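PDB 1M45: myosin light chain 1 from Saccharomyces cerevisiae, which binds IQ motifs, serving as essential light chain of the class II myosin MYO1 and as light chain of the class V myosin MYO2 and of IQG1 in cytokinesis. Local coordinates for residues T11-K16 against K23-D28; G103-M108 against E123-V128; A80-F85 against D137-I142; G27-A32 against L58-I63. All blocks are in the same frame, centred on the assembly; numbering follows the deposited sequence. Where two conformers were deposited one is given.

Contact 1: T11-K16 against K23-D28; sequences TLFDKK and KDSLGD
Phe13 and Ser25 mark where the two backbones come closest, with their CA atoms 7.6 Å apart. Phe13 belongs to the weakly bonded turn of helix 10-13, and Ser25 closes a short 3-10 turn that runs straight into helix 26-32. These are the two arms of the first EF-hand, and strand 20-22 lies between them. With CG anti to its carbonyl carbon (chi1 -76°), Phe13 sends its ring across to the start of the second arm. Phe13 CD2 touches Ser25 CB at 4.1 Å. Further along the ring, Phe13 CE2 lies 3.8 Å from Asp28 CB, and Phe13 CZ is 3.6 Å from the Asp28 backbone O. The Phe13 and Asp28 side chains cross at about a right angle, and the carboxylate itself turns elsewhere, with OD2 in a salt bridge to Arg31. Beside the ring edge sits a water that donates to Phe13 O at 2.7 Å and pairs with Ser25 OG at 2.8 Å. Asp14, an inferred calcium ligand, follows directly and accepts from the backbone N of Gln18 and Gly19. Near the surface, modest ring packing and a single water bridge thus join the arms, with no direct polar bond between these two segments.

Contact 2: G103-M108 against E123-V128; sequences GDLRYM and ELLKGV
Leu125, on helix 118-125, reaches Leu105 and Arg106 on helix 102-111. This is the junction between two successive EF-hands: the earlier helix leaves the second annotated hand, and the later one leads into the third. The backbones stay well apart, with Arg106 CA and Leu125 CA, the closest pair, at 9.4 Å, so side chains must span the gap. From Leu125 CB, CG stands anti to the carbonyl carbon (chi1 -63°), which carries the fork out toward the other helix, where its two methyls take different partners. Leu125 CD2 meets Leu105 CD2 at 3.8 Å, methyl against methyl, the two leucines running antiparallel alongside one another. Leu125 CD1 lies 4.1 Å from Arg106 NH2, a loose approach to the guanidinium that puts an apolar group beside a charged one.

Arg106 arrives there on a chain that is extended at first and then bent at chi3 (-68°). Its polar partners lie elsewhere on the helix that carries Leu125: NH2 forms a salt bridge with Asp122, an inferred calcium ligand, and NH1 forms one with Asp118. Two carboxylates therefore grip the guanidinium and probably fix its position beside Leu125. Leu105 is buried and also packs on Ile136 of strand 135-137, while Leu125 touches Val102 as well. Leu125 itself opens a type I turn that runs to Val128, closed by Val128 N donating to Leu125 O at 2.9 Å.

Contact 3: A80-F85 against D137-I142; sequences AKTEDF and DYKKFI
In the C-terminal EF-hand pair, Thr82 and, in helix 83-90, Phe85 pack against Ile142 of helix 138-146. Most of the contact is made by the two branches of the isoleucine. Ile142 CG2, anti to the backbone N, is the branch turned to Thr82: it sits 3.8 Å from Thr82 CA and 3.9 Å from Thr82 OG1, so the threonine is met on its main chain as much as on its side chain. The same methyl, Ile142 CG2, reaches the edge of the Phe85 ring, close to its plane, at 3.9 Å from Phe85 CD1. The other branch ends in Ile142 CD1, and Ile142 CD1 touches Phe85 CB at 3.8 Å.

In EF-hand terms, the first arm of one hand here meets the last arm of the next, although some fifty residues separate them in sequence. Local bonds hold both segments. Asp137 is the N-cap of helix 138-146, with Asp137 OD1 accepting from Lys140 N at 3.0 Å. On the other segment, Asp84 OD2 takes Lys81 N at 2.8 Å in a fairly straight bond (161° at the hydrogen), on the anti side and tilted out of the carboxylate plane. The CB of Asp84 lies above the centre of the Phe85 ring. That ring also meets an aromatic side chain of the bound IQ peptide, the two planes at about 50°, and Ala80 packs on an aromatic side chain of the peptide too.

Contact 4: G27-A32 against L58-I63; sequences GDYLRA and LTLDQI
The apolar interior of the N-terminal lobe takes in Tyr29 of helix 26-32, packed against Leu60 and Ile63 of helix 60-69. Helix 26-32 is the second arm of the first EF-hand; helix 60-69 follows strand 57-59, which pairs with strand 20-22 in a two-stranded antiparallel sheet, as in paired EF-hands. Tyr29 has CG anti to the backbone N (chi1 176°), and this swings the ring out toward the later helix. One ring flank meets Ile63: Tyr29 CE2 is 3.6 Å from Ile63 CG2, and Tyr29 CD2 is 3.8 Å from it. At the far end, Tyr29 OH lies 3.6 Å from Leu60 CD1, the leucine side chain crossing the tyrosine at about a right angle. This hydroxyl has its polar partner outside the two segments, in a hydrogen bond with Asn6 ND2.

The start of helix 60-69 is closed by a capping box. Thr59 OG1 accepts from Gln62 N at 3.1 Å, and in return Thr59 N donates to Gln62 OE1 at 2.9 Å, in the carbonyl plane and onto a lone pair. Ile21 of strand 20-22 touches both Tyr29 and Ile63, and Phe10 packs on both Leu60 and Ile63. Across the interface the work is therefore done by carbon packing, while the one polar atom of the tyrosine side chain is satisfied by Asn6 and can lie buried beside a leucine methyl.

Overall arrangement
Contacts 1 and 4 share Gly27 and Asp28 on helix 26-32, with centres only 7 Å apart; Phe13 reaches Tyr29 N and Ala32, while Leu26 packs on Ile63. Contact 1 lies at the surface and adds a water bridge to its ring packing, whereas contact 4 is buried and apolar. Contacts 2 and 3 belong to the C-terminal EF-hand pair and meet through Phe141, which touches Leu105, Leu124 and Val128. Both are partly buried, but contact 2 sets an ion-paired arginine beside leucine, and contact 3 rests mainly on isoleucine, threonine and phenylalanine. No atoms touch between the two groups. The bound IQ peptide reaches residues of all four contacts.

Contact 1: T11-K16 against K23-D28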
loop_
_atom_site.group_PDB
_atom_site.type_symbol
_atom_site.label_atom_id
_atom_site.label_comp_id
_atom_site.label_asym_id
_atom_site.label_seq_id
_atom_site.Cartn_x
_atom_site.Cartn_y
_atom_site.Cartn_z
ATOM N N THR A 11 14.869 -6.601 10.134
ATOM C CA THR A 11 15.763 -5.832 11.016
ATOM C C THR A 11 15.399 -4.357 11.052
ATOM O O THR A 11 15.627 -3.701 12.077
ATOM C CB THR A 11 17.288 -5.998 10.677
ATOM O OG1 THR A 11 17.496 -5.822 9.272
ATOM C CG2 THR A 11 17.745 -7.414 10.950
ATOM N N LEU A 12 14.801 -3.834 9.990
ATOM C CA LEU A 12 14.410 -2.419 9.981
ATOM C C LEU A 12 13.213 -2.186 10.902
ATOM O O LEU A 12 12.979 -1.046 11.384
ATOM C CB LEU A 12 14.082 -1.945 8.556
ATOM C CG LEU A 12 15.195 -1.949 7.523
ATOM C CD1 LEU A 12 14.631 -1.601 6.142
ATOM C CD2 LEU A 12 16.263 -0.943 7.968
ATOM N N PHE A 13 12.438 -3.244 11.127
ATOM C CA PHE A 13 11.300 -3.192 12.022
ATOM C C PHE A 13 11.717 -3.538 13.444
ATOM O O PHE A 13 10.938 -3.342 14.391
ATOM C CB PHE A 13 10.186 -4.145 11.547
ATOM C CG PHE A 13 9.400 -3.611 10.366
ATOM C CD1 PHE A 13 9.871 -3.760 9.100
ATOM C CD2 PHE A 13 8.241 -2.858 10.582
ATOM C CE1 PHE A 13 9.170 -3.245 8.003
ATOM C CE2 PHE A 13 7.522 -2.327 9.500
ATOM C CZ PHE A 13 7.990 -2.540 8.212
ATOM N N ASP A 14 12.914 -4.101 13.590
ATOM C CA ASP A 14 13.407 -4.478 14.921
ATOM C C ASP A 14 14.777 -3.837 15.159
ATOM O O ASP A 14 15.803 -4.505 15.235
ATOM C CB ASP A 14 13.517 -5.995 14.986
ATOM C CG ASP A 14 14.038 -6.496 16.323
ATOM O OD1 ASP A 14 13.952 -5.763 17.320
ATOM O OD2 ASP A 14 14.554 -7.608 16.417
ATOM N N LYS A 15 14.800 -2.538 15.348
ATOM C CA LYS A 15 16.094 -1.879 15.532
ATOM C C LYS A 15 16.634 -1.953 16.961
ATOM O O LYS A 15 17.672 -1.371 17.292
ATOM C CB LYS A 15 16.021 -0.451 15.034
ATOM C CG LYS A 15 15.804 -0.403 13.537
ATOM C CD LYS A 15 15.804 1.022 13.038
ATOM C CE LYS A 15 15.674 1.026 11.545
ATOM N NZ LYS A 15 15.236 2.331 11.019
ATOM N N LYS A 16 15.934 -2.707 17.785
ATOM C CA LYS A 16 16.289 -2.833 19.185
ATOM C C LYS A 16 16.714 -4.240 19.570
ATOM O O LYS A 16 16.673 -4.597 20.745
ATOM C CB LYS A 16 15.129 -2.326 20.031
ATOM C CG LYS A 16 14.964 -0.823 19.860
ATOM C CD LYS A 16 13.641 -0.326 20.378
ATOM C CE LYS A 16 13.514 1.160 20.141
ATOM N NZ LYS A 16 12.260 1.681 20.724
ATOM N N LYS A 23 3.565 -6.439 17.395
ATOM C CA LYS A 23 2.432 -7.072 16.731
ATOM C C LYS A 23 1.676 -6.064 15.853
ATOM O O LYS A 23 1.180 -6.395 14.756
ATOM C CB LYS A 23 1.510 -7.684 17.796
ATOM C CG LYS A 23 0.648 -8.752 17.286
ATOM C CD LYS A 23 0.108 -9.620 18.428
ATOM C CE LYS A 23 -0.496 -8.772 19.533
ATOM N NZ LYS A 23 -1.047 -9.638 20.645
ATOM N N ASP A 24 1.620 -4.817 16.321
ATOM C CA ASP A 24 0.980 -3.731 15.582
ATOM C C ASP A 24 1.766 -3.277 14.341
ATOM O O ASP A 24 1.296 -2.417 13.596
ATOM C CB ASP A 24 0.678 -2.522 16.475
ATOM C CG ASP A 24 1.909 -1.975 17.157
ATOM O OD1 ASP A 24 2.875 -1.577 16.491
ATOM O OD2 ASP A 24 1.965 -1.837 18.416
ATOM N N SER A 25 2.949 -3.849 14.129
ATOM C CA SER A 25 3.735 -3.518 12.953
ATOM C C SER A 25 3.542 -4.569 11.898
ATOM O O SER A 25 4.148 -4.467 10.816
ATOM C CB SER A 25 5.233 -3.440 13.259
ATOM O OG SER A 25 5.566 -2.264 13.936
ATOM N N LEU A 26 2.705 -5.573 12.151
ATOM C CA LEU A 26 2.616 -6.695 11.203
ATOM C C LEU A 26 2.131 -6.255 9.848
ATOM O O LEU A 26 2.652 -6.735 8.821
ATOM C CB LEU A 26 1.751 -7.851 11.747
ATOM C CG LEU A 26 1.560 -8.984 10.751
ATOM C CD1 LEU A 26 2.862 -9.668 10.386
ATOM C CD2 LEU A 26 0.597 -10.015 11.355
ATOM N N GLY A 27 1.130 -5.361 9.836
ATOM C CA GLY A 27 0.608 -4.888 8.560
ATOM C C GLY A 27 1.670 -4.239 7.687
ATOM O O GLY A 27 1.802 -4.542 6.499
ATOM N N ASP A 28 2.441 -3.334 8.280
ATOM C CA ASP A 28 3.490 -2.653 7.526
ATOM C C ASP A 28 4.621 -3.580 7.096
ATOM O O ASP A 28 5.239 -3.367 6.049
ATOM C CB ASP A 28 4.001 -1.474 8.354
ATOM C CG ASP A 28 3.053 -0.331 8.336
ATOM O OD1 ASP A 28 3.257 0.625 9.126
ATOM O OD2 ASP A 28 2.110 -0.279 7.538
HETATM O O HOH W 1 8.322 -2.593 14.471
#

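Contact 2: G103-M108 against E123-V128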
loop_
_atom_site.group_PDB
_atom_site.type_symbol
_atom_site.label_atom_id
_atom_site.label_comp_id
_atom_site.label_asym_id
_atom_site.label_seq_id
_atom_site.Cartn_x
_atom_site.Cartn_y
_atom_site.Cartn_z
ATOM N N GLY A 103 -4.341 18.386 -6.991
ATOM C CA GLY A 103 -5.388 18.668 -6.014
ATOM C C GLY A 103 -6.530 17.655 -6.070
ATOM O O GLY A 103 -7.031 17.230 -5.028
ATOM N N ASP A 104 -6.962 17.281 -7.275
ATOM C CA ASP A 104 -8.014 16.271 -7.394
ATOM C C ASP A 104 -7.523 14.904 -6.908
ATOM O O ASP A 104 -8.316 14.102 -6.385
ATOM C CB ASP A 104 -8.511 16.142 -8.813
ATOM C CG ASP A 104 -9.420 17.282 -9.214
ATOM O OD1 ASP A 104 -9.967 17.975 -8.329
ATOM O OD2 ASP A 104 -9.683 17.494 -10.391
ATOM N N LEU A 105 -6.226 14.629 -7.101
ATOM C CA LEU A 105 -5.708 13.339 -6.649
ATOM C C LEU A 105 -5.750 13.301 -5.139
ATOM O O LEU A 105 -6.148 12.286 -4.518
ATOM C CB LEU A 105 -4.309 13.074 -7.200
ATOM C CG LEU A 105 -3.635 11.785 -6.696
ATOM C CD1 LEU A 105 -4.531 10.584 -6.996
ATOM C CD2 LEU A 105 -2.262 11.603 -7.437
ATOM N N ARG A 106 -5.326 14.405 -4.523
ATOM C CA ARG A 106 -5.415 14.464 -3.057
ATOM C C ARG A 106 -6.850 14.308 -2.582
ATOM O O ARG A 106 -7.119 13.611 -1.570
ATOM C CB ARG A 106 -4.791 15.748 -2.526
ATOM C CG ARG A 106 -4.766 15.815 -1.017
ATOM C CD ARG A 106 -3.930 16.984 -0.510
ATOM N NE ARG A 106 -2.516 16.731 -0.819
ATOM C CZ ARG A 106 -1.638 16.223 0.031
ATOM N NH1 ARG A 106 -1.987 15.887 1.268
ATOM N NH2 ARG A 106 -0.390 15.999 -0.374
ATOM N N TYR A 107 -7.779 14.986 -3.272
ATOM C CA TYR A 107 -9.188 14.862 -2.977
ATOM C C TYR A 107 -9.667 13.416 -3.027
ATOM O O TYR A 107 -10.325 12.939 -2.094
ATOM C CB TYR A 107 -9.989 15.725 -3.933
ATOM C CG TYR A 107 -11.504 15.564 -3.816
ATOM C CD1 TYR A 107 -12.242 16.371 -2.962
ATOM C CD2 TYR A 107 -12.180 14.645 -4.602
ATOM C CE1 TYR A 107 -13.649 16.234 -2.882
ATOM C CE2 TYR A 107 -13.569 14.493 -4.525
ATOM C CZ TYR A 107 -14.269 15.291 -3.679
ATOM O OH TYR A 107 -15.613 15.157 -3.625
ATOM N N MET A 108 -9.320 12.723 -4.108
ATOM C CA MET A 108 -9.695 11.326 -4.274
ATOM C C MET A 108 -9.195 10.471 -3.117
ATOM O O MET A 108 -9.942 9.676 -2.561
ATOM C CB MET A 108 -9.127 10.751 -5.577
ATOM C CG MET A 108 -9.682 11.356 -6.880
ATOM S SD MET A 108 -8.749 10.695 -8.301
ATOM C CE MET A 108 -9.345 9.017 -8.354
ATOM N N GLU A 123 3.629 11.668 1.502
ATOM C CA GLU A 123 4.658 10.656 1.314
ATOM C C GLU A 123 4.541 9.989 -0.057
ATOM O O GLU A 123 5.545 9.799 -0.756
ATOM C CB GLU A 123 4.655 9.605 2.446
ATOM C CG GLU A 123 5.988 8.825 2.554
ATOM C CD GLU A 123 6.088 8.008 3.839
ATOM O OE1 GLU A 123 5.142 8.096 4.663
ATOM O OE2 GLU A 123 7.088 7.291 4.054
ATOM N N LEU A 124 3.326 9.656 -0.447
ATOM C CA LEU A 124 3.087 9.057 -1.743
ATOM C C LEU A 124 3.604 9.914 -2.905
ATOM O O LEU A 124 4.212 9.384 -3.845
ATOM C CB LEU A 124 1.582 8.887 -1.983
ATOM C CG LEU A 124 1.102 8.550 -3.391
ATOM C CD1 LEU A 124 1.536 7.131 -3.796
ATOM C CD2 LEU A 124 -0.414 8.651 -3.415
ATOM N N LEU A 125 3.328 11.215 -2.836
ATOM C CA LEU A 125 3.629 12.116 -3.969
ATOM C C LEU A 125 5.058 12.597 -4.057
ATOM O O LEU A 125 5.450 13.225 -5.060
ATOM C CB LEU A 125 2.696 13.317 -3.950
ATOM C CG LEU A 125 1.227 12.975 -4.132
ATOM C CD1 LEU A 125 0.371 14.236 -4.047
ATOM C CD2 LEU A 125 0.990 12.229 -5.488
ATOM N N LYS A 126 5.847 12.287 -3.036
ATOM C CA LYS A 126 7.225 12.748 -2.995
ATOM C C LYS A 126 8.008 12.619 -4.285
ATOM O O LYS A 126 8.725 13.544 -4.665
ATOM C CB LYS A 126 7.987 12.045 -1.875
ATOM C CG LYS A 126 8.146 12.902 -0.639
ATOM C CD LYS A 126 9.181 13.998 -0.888
ATOM C CE LYS A 126 9.465 14.849 0.344
ATOM N NZ LYS A 126 9.873 14.033 1.530
ATOM N N GLY A 127 7.872 11.478 -4.956
ATOM C CA GLY A 127 8.558 11.262 -6.219
ATOM C C GLY A 127 7.674 11.271 -7.462
ATOM O O GLY A 127 8.132 10.908 -8.545
ATOM N N VAL A 128 6.425 11.695 -7.324
ATOM C CA VAL A 128 5.481 11.675 -8.437
ATOM C C VAL A 128 5.642 12.963 -9.201
ATOM O O VAL A 128 5.629 14.058 -8.614
ATOM C CB VAL A 128 4.030 11.526 -7.922
ATOM C CG1 VAL A 128 3.031 11.597 -9.100
ATOM C CG2 VAL A 128 3.857 10.179 -7.211
#

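Contact 3: A80-F85 against D137-I142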
loop_
_atom_site.group_PDB
_atom_site.type_symbol
_atom_site.label_atom_id
_atom_site.label_comp_id
_atom_site.label_asym_id
_atom_site.label_seq_id
_atom_site.Cartn_x
_atom_site.Cartn_y
_atom_site.Cartn_z
ATOM N N ALA A 80 -3.647 -6.557 -8.437
ATOM C CA ALA A 80 -4.323 -5.417 -9.064
ATOM C C ALA A 80 -3.738 -5.052 -10.396
ATOM O O ALA A 80 -2.530 -5.209 -10.613
ATOM C CB ALA A 80 -4.292 -4.177 -8.137
ATOM N N LYS A 81 -4.586 -4.538 -11.289
ATOM C CA LYS A 81 -4.145 -4.174 -12.626
ATOM C C LYS A 81 -4.482 -2.718 -12.901
ATOM O O LYS A 81 -5.424 -2.174 -12.324
ATOM C CB LYS A 81 -4.835 -5.071 -13.664
ATOM C CG LYS A 81 -4.502 -6.542 -13.503
ATOM C CD LYS A 81 -5.097 -7.337 -14.671
ATOM C CE LYS A 81 -4.576 -8.757 -14.670
ATOM N NZ LYS A 81 -4.987 -9.464 -15.937
ATOM N N THR A 82 -3.763 -2.105 -13.833
ATOM C CA THR A 82 -4.027 -0.707 -14.168
ATOM C C THR A 82 -5.488 -0.478 -14.545
ATOM O O THR A 82 -6.098 0.526 -14.149
ATOM C CB THR A 82 -3.103 -0.281 -15.308
ATOM O OG1 THR A 82 -1.748 -0.402 -14.839
ATOM C CG2 THR A 82 -3.283 1.181 -15.623
ATOM N N GLU A 83 -6.066 -1.419 -15.277
ATOM C CA GLU A 83 -7.438 -1.272 -15.712
ATOM C C GLU A 83 -8.441 -1.177 -14.554
ATOM O O GLU A 83 -9.530 -0.659 -14.740
ATOM C CB GLU A 83 -7.821 -2.412 -16.662
ATOM C CG GLU A 83 -7.909 -3.778 -16.001
ATOM C CD GLU A 83 -8.408 -4.814 -16.970
ATOM O OE1 GLU A 83 -7.597 -5.219 -17.827
ATOM O OE2 GLU A 83 -9.595 -5.198 -16.873
ATOM N N ASP A 84 -8.074 -1.688 -13.377
ATOM C CA ASP A 84 -8.941 -1.624 -12.201
ATOM C C ASP A 84 -9.184 -0.188 -11.748
ATOM O O ASP A 84 -10.173 0.078 -11.067
ATOM C CB ASP A 84 -8.314 -2.386 -11.041
ATOM C CG ASP A 84 -8.332 -3.895 -11.263
ATOM O OD1 ASP A 84 -9.343 -4.409 -11.832
ATOM O OD2 ASP A 84 -7.389 -4.636 -10.920
ATOM N N PHE A 85 -8.309 0.734 -12.125
ATOM C CA PHE A 85 -8.391 2.107 -11.562
ATOM C C PHE A 85 -8.599 3.240 -12.550
ATOM O O PHE A 85 -8.830 4.382 -12.137
ATOM C CB PHE A 85 -7.125 2.382 -10.767
ATOM C CG PHE A 85 -6.840 1.332 -9.755
ATOM C CD1 PHE A 85 -5.685 0.563 -9.849
ATOM C CD2 PHE A 85 -7.763 1.046 -8.743
ATOM C CE1 PHE A 85 -5.429 -0.455 -8.922
ATOM C CE2 PHE A 85 -7.512 0.012 -7.853
ATOM C CZ PHE A 85 -6.318 -0.720 -7.942
ATOM N N ASP A 137 0.023 12.326 -14.887
ATOM C CA ASP A 137 -0.399 11.294 -15.841
ATOM C C ASP A 137 -0.833 10.103 -14.983
ATOM O O ASP A 137 0.006 9.476 -14.351
ATOM C CB ASP A 137 0.788 10.892 -16.740
ATOM C CG ASP A 137 0.390 9.887 -17.791
ATOM O OD1 ASP A 137 -0.156 8.843 -17.423
ATOM O OD2 ASP A 137 0.530 10.076 -19.026
ATOM N N TYR A 138 -2.132 9.828 -14.923
ATOM C CA TYR A 138 -2.585 8.836 -13.939
ATOM C C TYR A 138 -2.274 7.405 -14.307
ATOM O O TYR A 138 -2.032 6.599 -13.425
ATOM C CB TYR A 138 -4.032 8.990 -13.554
ATOM C CG TYR A 138 -5.063 9.097 -14.647
ATOM C CD1 TYR A 138 -5.529 7.958 -15.304
ATOM C CD2 TYR A 138 -5.677 10.322 -14.922
ATOM C CE1 TYR A 138 -6.547 8.043 -16.252
ATOM C CE2 TYR A 138 -6.687 10.416 -15.869
ATOM C CZ TYR A 138 -7.118 9.276 -16.529
ATOM O OH TYR A 138 -8.111 9.393 -17.467
ATOM N N LYS A 139 -2.236 7.093 -15.598
ATOM C CA LYS A 139 -1.805 5.735 -15.957
ATOM C C LYS A 139 -0.366 5.465 -15.523
ATOM O O LYS A 139 -0.060 4.348 -15.070
ATOM C CB LYS A 139 -1.937 5.489 -17.459
ATOM C CG LYS A 139 -3.357 5.191 -17.890
ATOM C CD LYS A 139 -3.383 4.813 -19.367
ATOM C CE LYS A 139 -4.749 4.397 -19.790
ATOM N NZ LYS A 139 -5.206 3.199 -19.067
ATOM N N LYS A 140 0.507 6.452 -15.700
ATOM C CA LYS A 140 1.889 6.306 -15.267
ATOM C C LYS A 140 1.963 6.215 -13.747
ATOM O O LYS A 140 2.730 5.415 -13.191
ATOM C CB LYS A 140 2.751 7.454 -15.804
ATOM C CG LYS A 140 4.179 7.369 -15.337
ATOM C CD LYS A 140 5.030 8.540 -15.870
ATOM C CE LYS A 140 6.530 8.235 -15.710
ATOM N NZ LYS A 140 6.953 8.016 -14.281
ATOM N N PHE A 141 1.143 7.016 -13.078
ATOM C CA PHE A 141 1.078 6.989 -11.636
ATOM C C PHE A 141 0.648 5.607 -11.162
ATOM O O PHE A 141 1.294 5.030 -10.285
ATOM C CB PHE A 141 0.114 8.077 -11.145
ATOM C CG PHE A 141 -0.283 7.927 -9.703
ATOM C CD1 PHE A 141 0.604 8.289 -8.691
ATOM C CD2 PHE A 141 -1.552 7.449 -9.367
ATOM C CE1 PHE A 141 0.220 8.146 -7.329
ATOM C CE2 PHE A 141 -1.941 7.288 -8.031
ATOM C CZ PHE A 141 -1.052 7.640 -7.008
ATOM N N ILE A 142 -0.443 5.083 -11.733
ATOM C CA ILE A 142 -0.933 3.757 -11.348
ATOM C C ILE A 142 0.150 2.707 -11.564
ATOM O O ILE A 142 0.354 1.813 -10.714
ATOM C CB ILE A 142 -2.189 3.399 -12.112
ATOM C CG1 ILE A 142 -3.331 4.331 -11.673
ATOM C CG2 ILE A 142 -2.599 1.958 -11.816
ATOM C CD1 ILE A 142 -4.508 4.349 -12.703
#

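Contact 4: G27-A32 against L58-I63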
loop_
_atom_site.group_PDB
_atom_site.type_symbol
_atom_site.label_atom_id
_atom_site.label_comp_id
_atom_site.label_asym_id
_atom_site.label_seq_id
_atom_site.Cartn_x
_atom_site.Cartn_y
_atom_site.Cartn_z
ATOM N N GLY A 27 1.130 -5.361 9.836
ATOM C CA GLY A 27 0.608 -4.888 8.560
ATOM C C GLY A 27 1.670 -4.239 7.687
ATOM O O GLY A 27 1.802 -4.542 6.499
ATOM N N ASP A 28 2.441 -3.334 8.280
ATOM C CA ASP A 28 3.490 -2.653 7.526
ATOM C C ASP A 28 4.621 -3.580 7.096
ATOM O O ASP A 28 5.239 -3.367 6.049
ATOM C CB ASP A 28 4.001 -1.474 8.354
ATOM C CG ASP A 28 3.053 -0.331 8.336
ATOM O OD1 ASP A 28 3.257 0.625 9.126
ATOM O OD2 ASP A 28 2.110 -0.279 7.538
ATOM N N TYR A 29 4.902 -4.582 7.937
ATOM C CA TYR A 29 5.898 -5.589 7.559
ATOM C C TYR A 29 5.420 -6.340 6.319
ATOM O O TYR A 29 6.184 -6.526 5.388
ATOM C CB TYR A 29 6.209 -6.587 8.691
ATOM C CG TYR A 29 7.150 -7.645 8.250
ATOM C CD1 TYR A 29 8.503 -7.383 8.147
ATOM C CD2 TYR A 29 6.680 -8.898 7.900
ATOM C CE1 TYR A 29 9.376 -8.354 7.669
ATOM C CE2 TYR A 29 7.524 -9.884 7.382
ATOM C CZ TYR A 29 8.878 -9.607 7.283
ATOM O OH TYR A 29 9.709 -10.581 6.773
ATOM N N LEU A 30 4.148 -6.754 6.334
ATOM C CA LEU A 30 3.589 -7.472 5.202
ATOM C C LEU A 30 3.628 -6.609 3.954
ATOM O O LEU A 30 3.876 -7.099 2.835
ATOM C CB LEU A 30 2.151 -7.913 5.501
ATOM C CG LEU A 30 2.096 -9.032 6.550
ATOM C CD1 LEU A 30 0.631 -9.288 6.956
ATOM C CD2 LEU A 30 2.749 -10.307 6.062
ATOM N N ARG A 31 3.373 -5.320 4.142
ATOM C CA ARG A 31 3.465 -4.390 3.013
ATOM C C ARG A 31 4.893 -4.278 2.520
ATOM O O ARG A 31 5.148 -4.340 1.320
ATOM C CB ARG A 31 2.956 -3.006 3.426
ATOM C CG ARG A 31 1.464 -2.980 3.643
ATOM C CD ARG A 31 0.916 -1.678 4.266
ATOM N NE ARG A 31 -0.515 -1.844 4.537
ATOM C CZ ARG A 31 -1.120 -1.830 5.705
ATOM N NH1 ARG A 31 -0.472 -1.593 6.859
ATOM N NH2 ARG A 31 -2.443 -2.087 5.726
ATOM N N ALA A 32 5.842 -4.177 3.452
ATOM C CA ALA A 32 7.240 -3.973 3.058
ATOM C C ALA A 32 7.763 -5.110 2.206
ATOM O O ALA A 32 8.541 -4.903 1.287
ATOM C CB ALA A 32 8.105 -3.801 4.310
ATOM N N LEU A 58 5.970 -10.435 17.642
ATOM C CA LEU A 58 6.013 -11.636 16.825
ATOM C C LEU A 58 7.434 -11.862 16.329
ATOM O O LEU A 58 8.111 -10.913 15.920
ATOM C CB LEU A 58 5.073 -11.501 15.597
ATOM C CG LEU A 58 3.591 -11.233 15.833
ATOM C CD1 LEU A 58 2.884 -10.857 14.530
ATOM C CD2 LEU A 58 2.952 -12.459 16.505
ATOM N N THR A 59 7.888 -13.114 16.361
ATOM C CA THR A 59 9.187 -13.473 15.798
ATOM C C THR A 59 9.078 -13.620 14.287
ATOM O O THR A 59 7.964 -13.740 13.741
ATOM C CB THR A 59 9.746 -14.803 16.381
ATOM O OG1 THR A 59 8.924 -15.901 15.970
ATOM C CG2 THR A 59 9.754 -14.803 17.886
ATOM N N LEU A 60 10.224 -13.624 13.602
ATOM C CA LEU A 60 10.223 -13.786 12.159
ATOM C C LEU A 60 9.633 -15.135 11.806
ATOM O O LEU A 60 8.874 -15.275 10.843
ATOM C CB LEU A 60 11.633 -13.635 11.580
ATOM C CG LEU A 60 11.770 -13.745 10.071
ATOM C CD1 LEU A 60 10.811 -12.786 9.351
ATOM C CD2 LEU A 60 13.202 -13.456 9.717
ATOM N N ASP A 61 9.982 -16.147 12.586
ATOM C CA ASP A 61 9.442 -17.458 12.315
ATOM C C ASP A 61 7.926 -17.521 12.466
ATOM O O ASP A 61 7.266 -18.264 11.732
ATOM C CB ASP A 61 10.070 -18.514 13.215
ATOM C CG ASP A 61 11.472 -18.861 12.803
ATOM O OD1 ASP A 61 11.806 -18.791 11.581
ATOM O OD2 ASP A 61 12.287 -19.255 13.650
ATOM N N GLN A 62 7.396 -16.764 13.423
ATOM C CA GLN A 62 5.954 -16.760 13.653
ATOM C C GLN A 62 5.290 -16.071 12.478
ATOM O O GLN A 62 4.245 -16.539 11.961
ATOM C CB GLN A 62 5.593 -16.058 14.941
ATOM C CG GLN A 62 5.891 -16.816 16.222
ATOM C CD GLN A 62 5.489 -16.034 17.438
ATOM O OE1 GLN A 62 5.928 -14.903 17.640
ATOM N NE2 GLN A 62 4.611 -16.616 18.248
ATOM N N ILE A 63 5.941 -15.010 12.001
ATOM C CA ILE A 63 5.381 -14.272 10.864
ATOM C C ILE A 63 5.410 -15.106 9.602
ATOM O O ILE A 63 4.456 -15.118 8.830
ATOM C CB ILE A 63 6.112 -12.924 10.645
ATOM C CG1 ILE A 63 5.820 -12.029 11.835
ATOM C CG2 ILE A 63 5.610 -12.244 9.354
ATOM C CD1 ILE A 63 6.537 -10.660 11.817
#